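GTPase activator-like protein (Chaetomium thermophilum, PDB 5HIU) probably acts as a GTPase activator in its full-length TSC2 form, and is represented here by its all-helical N-terminal region. Local coordinates at residues Lys306-Val309 and Arg310-Gly314; Lys348-Ser351 and Thr352-Thr356. All blocks are in the same frame, centred on the assembly; numbering follows the deposited sequence.

Contact 1. Residues Lys306-Val309 and Arg310-Gly314; sequences KDTV and RDVRG
Asp307 and Arg310 form a local salt bridge one turn apart on helix 302-322, part of an all-helical chain. The two side chains run alongside each other. Asp307 OD1 lies over one face of the guanidinium, 2.8 Å from Arg310 NH2. Carboxylate and guanidinium planes are 23° apart. OD1 sits off the plane of the guanidinium, so the pairing is electrostatic and not a directed N-H bond. Arg310 carries CG anti to its own N and bends at chi3 (61°), which turns the guanidinium back over Asp307. There NE gives a weak hydrogen bond to Asp307 O at 3.3 Å. Asp311 completes a salt-bridge network, but weakly: its OD1 is a long 3.9 Å from Arg310 NE.

The backbone bonds are those of an alpha helix. Arg313 N donates to Val309 O at 2.9 Å. Beside it, Arg313 CG packs on Val309 CG1 at 4.1 Å.

Other helices cover part of this stretch. Arg310, Asp311 and Arg313 touch helix 245-261, at Ser257, at Gln253, and at Cys260 and Leu261. Asp311 and Val312 meet Phe292 and Leu293 of helix 281-294.

Contact 2. Residues Lys348-Ser351 and Thr352-Thr356; sequences KSSS and TRVAT
Ser350 and Ser351 meet Val354 and Ala355 of helix 352-366 from the short loop that follows helix 336-348. Just before them comes Ser349. Its OG makes a weak hydrogen bond to Val346 O, and its side chain touches Tyr296. Its carbonyl oxygen takes a hydrogen bond from Ser350 OG at 2.8 Å. The hydroxyl approaches from above the carbonyl plane, with a C=O...OG angle of 97°.

Ser350 has a positive phi (61°), and its CB leaves the backbone toward the helix. The side chain lies against Val354. Ser350 OG is 3.1 Å from Val354 CG1, a close approach, and Ser350 CB is 3.4 Å from the same methyl. The other methyl, Val354 CG2, stands 3.7 Å from Ser350 CB. Val354 sets CG1 anti to its own N (chi1 166°), which puts this branch beside the serine hydroxyl. Between these two side chains an oxygen and a methylene pack on a branched aliphatic group.

The loop is a tight link between two successive helices of an alpha solenoid. It changes the chain direction within a few residues.

Ser351 is extended, and it joins the helix through its backbone. Ser351 O accepts a hydrogen bond from Val354 N at 2.8 Å. Ala355 N adds a weak bond to the same oxygen at 3.4 Å. One carbonyl thus takes two successive amide N-H groups. At the next residue, Thr352 O accepts from Thr356 N at 2.7 Å. Thr356 and Ala355 both pack on Val423 of helix 423-441, while Arg353 touches Asn422 in the loop before it.

How the contacts relate
Contacts 1 and 2 lie in series along the chain. The first is complete before helix 336-348 and the loop of contact 2 begin. Their centres are about 12 Å apart, and they touch by packing: Arg313 CG of contact 1 is 4.2 Å from Val354 CG2 of contact 2. The touch joins helix 302-322 to helix 352-366. Both contacts are on the same side of the chain's centre, contact 1 at about 18 Å and contact 2 at about 28 Å, centre to centre. No active site or ligand is known at either contact. Both are local structural contacts in the N-terminal solenoid.

Contact 1. Residues Lys306-Val309 and Arg310-Gly314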
loop_
_atom_site.group_PDB
_atom_site.type_symbol
_atom_site.label_atom_id
_atom_site.label_comp_id
_atom_site.label_asym_id
_atom_site.label_seq_id
_atom_site.Cartn_x
_atom_site.Cartn_y
_atom_site.Cartn_z
ATOM N N LYS A 306 -6.551 -8.155 20.436
ATOM C CA LYS A 306 -5.714 -8.502 19.292
ATOM C C LYS A 306 -5.657 -7.394 18.252
ATOM O O LYS A 306 -4.602 -7.162 17.653
ATOM C CB LYS A 306 -6.189 -9.787 18.629
ATOM C CG LYS A 306 -5.046 -10.739 18.320
ATOM C CD LYS A 306 -5.372 -12.114 18.858
ATOM C CE LYS A 306 -4.159 -13.021 18.864
ATOM N NZ LYS A 306 -4.558 -14.365 18.368
ATOM N N ASP A 307 -6.790 -6.736 18.014
ATOM C CA ASP A 307 -6.829 -5.589 17.100
ATOM C C ASP A 307 -5.775 -4.555 17.480
ATOM O O ASP A 307 -5.015 -4.101 16.625
ATOM C CB ASP A 307 -8.225 -4.934 17.066
ATOM C CG ASP A 307 -9.163 -5.579 16.050
ATOM O OD1 ASP A 307 -8.686 -6.047 14.993
ATOM O OD2 ASP A 307 -10.387 -5.599 16.311
ATOM N N THR A 308 -5.723 -4.201 18.762
ATOM C CA THR A 308 -4.733 -3.239 19.244
ATOM C C THR A 308 -3.327 -3.835 19.390
ATOM O O THR A 308 -2.340 -3.123 19.192
ATOM C CB THR A 308 -5.154 -2.622 20.594
ATOM O OG1 THR A 308 -6.500 -2.134 20.500
ATOM C CG2 THR A 308 -4.209 -1.474 20.982
ATOM N N VAL A 309 -3.241 -5.118 19.761
ATOM C CA VAL A 309 -1.954 -5.850 19.810
ATOM C C VAL A 309 -1.323 -5.925 18.414
ATOM O O VAL A 309 -0.120 -5.673 18.254
ATOM C CB VAL A 309 -2.107 -7.275 20.415
ATOM C CG1 VAL A 309 -0.996 -8.220 19.968
ATOM C CG2 VAL A 309 -2.136 -7.201 21.941
ATOM N N ARG A 310 -2.133 -6.278 17.415
ATOM C CA ARG A 310 -1.704 -6.210 16.021
ATOM C C ARG A 310 -0.922 -4.926 15.842
ATOM O O ARG A 310 0.241 -4.957 15.486
ATOM C CB ARG A 310 -2.916 -6.252 15.068
ATOM C CG ARG A 310 -2.692 -5.622 13.691
ATOM C CD ARG A 310 -3.941 -5.702 12.820
ATOM N NE ARG A 310 -5.079 -4.986 13.401
ATOM C CZ ARG A 310 -6.292 -4.902 12.853
ATOM N NH1 ARG A 310 -6.557 -5.489 11.694
ATOM N NH2 ARG A 310 -7.249 -4.221 13.471
ATOM N N ASP A 311 -1.587 -3.810 16.138
ATOM C CA ASP A 311 -1.013 -2.471 16.024
ATOM C C ASP A 311 0.270 -2.310 16.830
ATOM O O ASP A 311 1.236 -1.702 16.361
ATOM C CB ASP A 311 -2.005 -1.396 16.499
ATOM C CG ASP A 311 -3.309 -1.389 15.708
ATOM O OD1 ASP A 311 -3.306 -1.635 14.473
ATOM O OD2 ASP A 311 -4.351 -1.117 16.336
ATOM N N VAL A 312 0.271 -2.837 18.048
ATOM C CA VAL A 312 1.422 -2.702 18.928
ATOM C C VAL A 312 2.662 -3.392 18.365
ATOM O O VAL A 312 3.736 -2.799 18.361
ATOM C CB VAL A 312 1.120 -3.232 20.340
ATOM C CG1 VAL A 312 2.381 -3.230 21.189
ATOM C CG2 VAL A 312 0.049 -2.380 21.001
ATOM N N ARG A 313 2.514 -4.623 17.881
ATOM C CA ARG A 313 3.652 -5.381 17.360
ATOM C C ARG A 313 4.270 -4.736 16.130
ATOM O O ARG A 313 5.460 -4.935 15.840
ATOM C CB ARG A 313 3.235 -6.779 16.944
ATOM C CG ARG A 313 2.609 -7.643 18.024
ATOM C CD ARG A 313 2.390 -9.030 17.460
ATOM N NE ARG A 313 3.636 -9.571 16.908
ATOM C CZ ARG A 313 3.718 -10.431 15.893
ATOM N NH1 ARG A 313 2.623 -10.877 15.276
ATOM N NH2 ARG A 313 4.915 -10.841 15.480
ATOM N N GLY A 314 3.448 -4.018 15.375
ATOM C CA GLY A 314 3.913 -3.386 14.160
ATOM C C GLY A 314 4.716 -2.170 14.523
ATOM O O GLY A 314 5.831 -1.999 14.036
#

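Contact 2. Residues Lys348-Ser351 and Thr352-Thr356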
loop_
_atom_site.group_PDB
_atom_site.type_symbol
_atom_site.label_atom_id
_atom_site.label_comp_id
_atom_site.label_asym_id
_atom_site.label_seq_id
_atom_site.Cartn_x
_atom_site.Cartn_y
_atom_site.Cartn_z
ATOM N N LYS A 348 3.525 -5.816 29.939
ATOM C CA LYS A 348 2.636 -6.569 30.818
ATOM C C LYS A 348 1.977 -7.731 30.076
ATOM O O LYS A 348 2.137 -8.887 30.468
ATOM C CB LYS A 348 1.555 -5.656 31.405
ATOM C CG LYS A 348 2.077 -4.621 32.385
ATOM C CD LYS A 348 0.936 -3.826 32.991
ATOM C CE LYS A 348 1.425 -2.895 34.089
ATOM N NZ LYS A 348 0.297 -2.223 34.795
ATOM N N SER A 349 1.260 -7.417 28.997
ATOM C CA SER A 349 0.452 -8.404 28.270
ATOM C C SER A 349 1.320 -9.501 27.637
ATOM O O SER A 349 2.469 -9.715 28.043
ATOM C CB SER A 349 -0.410 -7.696 27.191
ATOM O OG SER A 349 0.302 -7.419 25.979
ATOM N N SER A 350 0.737 -10.216 26.673
ATOM C CA SER A 350 1.482 -10.997 25.679
ATOM C C SER A 350 2.362 -12.121 26.232
ATOM O O SER A 350 2.328 -12.446 27.433
ATOM C CB SER A 350 2.383 -10.069 24.887
ATOM O OG SER A 350 3.668 -10.055 25.487
ATOM N N SER A 351 3.158 -12.703 25.330
ATOM C CA SER A 351 4.096 -13.758 25.690
ATOM C C SER A 351 5.182 -13.905 24.606
ATOM O O SER A 351 5.339 -13.020 23.779
ATOM C CB SER A 351 3.328 -15.064 25.965
ATOM O OG SER A 351 2.536 -15.435 24.848
ATOM N N THR A 352 5.900 -15.032 24.629
ATOM C CA THR A 352 7.219 -15.230 23.978
ATOM C C THR A 352 7.610 -14.214 22.915
ATOM O O THR A 352 8.458 -13.361 23.159
ATOM C CB THR A 352 7.380 -16.647 23.359
ATOM O OG1 THR A 352 6.369 -16.858 22.369
ATOM C CG2 THR A 352 7.317 -17.757 24.425
ATOM N N ARG A 353 6.998 -14.301 21.741
ATOM C CA ARG A 353 7.422 -13.470 20.620
ATOM C C ARG A 353 7.313 -11.953 20.885
ATOM O O ARG A 353 8.157 -11.219 20.402
ATOM C CB ARG A 353 6.683 -13.857 19.330
ATOM C CG ARG A 353 7.013 -15.257 18.826
ATOM C CD ARG A 353 6.163 -15.659 17.620
ATOM N NE ARG A 353 6.096 -17.117 17.446
ATOM C CZ ARG A 353 5.457 -17.736 16.451
ATOM N NH1 ARG A 353 4.825 -17.032 15.512
ATOM N NH2 ARG A 353 5.452 -19.068 16.388
ATOM N N VAL A 354 6.314 -11.490 21.652
ATOM C CA VAL A 354 6.144 -10.039 21.940
ATOM C C VAL A 354 7.171 -9.529 22.949
ATOM O O VAL A 354 7.882 -8.552 22.705
ATOM C CB VAL A 354 4.752 -9.712 22.511
ATOM C CG1 VAL A 354 4.708 -8.306 23.112
ATOM C CG2 VAL A 354 3.696 -9.871 21.435
ATOM N N ALA A 355 7.223 -10.174 24.100
ATOM C CA ALA A 355 8.304 -9.937 25.011
ATOM C C ALA A 355 9.611 -9.978 24.231
ATOM O O ALA A 355 10.463 -9.126 24.431
ATOM C CB ALA A 355 8.305 -10.990 26.116
ATOM N N THR A 356 9.768 -10.955 23.336
ATOM C CA THR A 356 10.977 -11.035 22.506
ATOM C C THR A 356 11.210 -9.743 21.693
ATOM O O THR A 356 12.359 -9.311 21.552
ATOM C CB THR A 356 10.959 -12.259 21.558
ATOM O OG1 THR A 356 10.692 -13.448 22.309
ATOM C CG2 THR A 356 12.297 -12.435 20.834
#